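Local coordinates for protein cystalysin (PDB 1C7N) that is a dimeric, pyridoxal-5'-phosphate-containing protein of the class I and II aminotransferase family, at residues 263-266 with 270-273. Residues are numbered along the deposited sequence; the frame is centred on the assembly and turned at random.
Sequences KSRD and GMPF
Arg265 NH1 meets Asp266 OD1 at 2.7 Å in a salt bridge, and the backbone of Met271 lies against the same guanidinium. The bond is nearly straight, at 166°. Asp266 OD1 sits in the guanidinium plane at the edge of the group and is met on its syn side. Met271 CA and Pro272 CD lie over one face of the guanidinium, both displaced toward its rim. Met271 CB comes to 3.5 Å from Arg265 NH1, and the two side chains run alongside each other. The Arg265 chain starts extended, with CG anti to the backbone N (chi1 163°), then bends at its second and third torsions. This course carries Arg265 CD past Gly270 O at 3.4 Å.

The backbones also join where helix 255-267 gives way to the loop before helix 275-287. Gly270 N donates to Arg265 O at 2.8 Å, although the position of that oxygen is less certain. Gly270 has a positive phi, readily adopted by glycine, and lies about 9 Å from a bound pyridoxal-5'-phosphate. The chain then passes over one face of the Arg265 guanidinium. Arg265 NH2 makes a hydrogen bond to Asn94 O. Met271 packs on Leu17 of the second subunit, placing the loop at the dimer interface. With NH1 held by Asp266, NH2 by Asn94 and NE also hydrogen-bonded, the guanidinium is probably held against rotation, and its charge is probably partly balanced by the neighbouring carboxylate.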
loop_
_atom_site.group_PDB
_atom_site.type_symbol
_atom_site.label_atom_id
_atom_site.label_comp_id
_atom_site.label_asym_id
_atom_site.label_seq_id
_atom_site.Cartn_x
_atom_site.Cartn_y
_atom_site.Cartn_z
ATOM N N LYS A 263 -13.841 -7.458 -0.698
ATOM C CA LYS A 263 -13.729 -8.075 -2.018
ATOM C C LYS A 263 -13.230 -7.019 -2.997
ATOM O O LYS A 263 -12.297 -7.259 -3.766
ATOM C CB LYS A 263 -15.090 -8.598 -2.495
ATOM C CG LYS A 263 -16.153 -7.511 -2.615
ATOM C CD LYS A 263 -17.469 -7.991 -3.221
ATOM C CE LYS A 263 -17.394 -8.071 -4.740
ATOM N NZ LYS A 263 -18.741 -8.296 -5.352
ATOM N N SER A 264 -13.855 -5.847 -2.961
ATOM C CA SER A 264 -13.477 -4.762 -3.853
ATOM C C SER A 264 -12.026 -4.350 -3.635
ATOM O O SER A 264 -11.280 -4.155 -4.592
ATOM C CB SER A 264 -14.390 -3.556 -3.645
ATOM O OG SER A 264 -14.051 -2.528 -4.557
ATOM N N ARG A 265 -11.628 -4.214 -2.376
ATOM C CA ARG A 265 -10.253 -3.849 -2.069
ATOM C C ARG A 265 -9.296 -4.904 -2.626
ATOM O O ARG A 265 -8.238 -4.573 -3.164
ATOM C CB ARG A 265 -10.054 -3.719 -0.555
ATOM C CG ARG A 265 -8.597 -3.758 -0.127
ATOM C CD ARG A 265 -8.248 -5.126 0.435
ATOM N NE ARG A 265 -8.175 -5.064 1.884
ATOM C CZ ARG A 265 -8.057 -6.113 2.690
ATOM N NH1 ARG A 265 -8.005 -7.346 2.205
ATOM N NH2 ARG A 265 -7.973 -5.919 3.994
ATOM N N ASP A 266 -9.680 -6.171 -2.517
ATOM C CA ASP A 266 -8.828 -7.254 -2.997
ATOM C C ASP A 266 -8.673 -7.304 -4.516
ATOM O O ASP A 266 -7.794 -8.002 -5.024
ATOM C CB ASP A 266 -9.334 -8.602 -2.471
ATOM C CG ASP A 266 -9.214 -8.718 -0.960
ATOM O OD1 ASP A 266 -8.251 -8.159 -0.393
ATOM O OD2 ASP A 266 -10.072 -9.376 -0.336
ATOM N N GLY A 270 -5.483 -4.650 -3.007
ATOM C CA GLY A 270 -5.246 -5.885 -2.288
ATOM C C GLY A 270 -4.990 -5.596 -0.819
ATOM O O GLY A 270 -5.033 -4.444 -0.385
ATOM N N MET A 271 -4.716 -6.646 -0.056
ATOM C CA MET A 271 -4.452 -6.533 1.375
ATOM C C MET A 271 -3.068 -5.936 1.640
ATOM O O MET A 271 -2.104 -6.276 0.957
ATOM C CB MET A 271 -4.539 -7.926 2.004
ATOM C CG MET A 271 -4.299 -7.982 3.503
ATOM S SD MET A 271 -4.018 -9.692 4.055
ATOM C CE MET A 271 -2.578 -9.477 5.103
ATOM N N PRO A 272 -2.954 -5.032 2.631
ATOM C CA PRO A 272 -1.660 -4.416 2.959
ATOM C C PRO A 272 -0.764 -5.440 3.658
ATOM O O PRO A 272 -1.166 -6.036 4.659
ATOM C CB PRO A 272 -2.038 -3.276 3.908
ATOM C CG PRO A 272 -3.492 -3.016 3.613
ATOM C CD PRO A 272 -4.042 -4.391 3.388
ATOM N N PHE A 273 0.441 -5.644 3.137
ATOM C CA PHE A 273 1.375 -6.597 3.737
ATOM C C PHE A 273 2.521 -5.863 4.436
ATOM O O PHE A 273 3.503 -6.483 4.845
ATOM C CB PHE A 273 1.965 -7.520 2.660
ATOM C CG PHE A 273 0.938 -8.307 1.894
ATOM C CD1 PHE A 273 0.912 -8.262 0.502
ATOM C CD2 PHE A 273 0.003 -9.095 2.556
ATOM C CE1 PHE A 273 -0.028 -8.985 -0.217
ATOM C CE2 PHE A 273 -0.943 -9.826 1.846
ATOM C CZ PHE A 273 -0.959 -9.770 0.454
#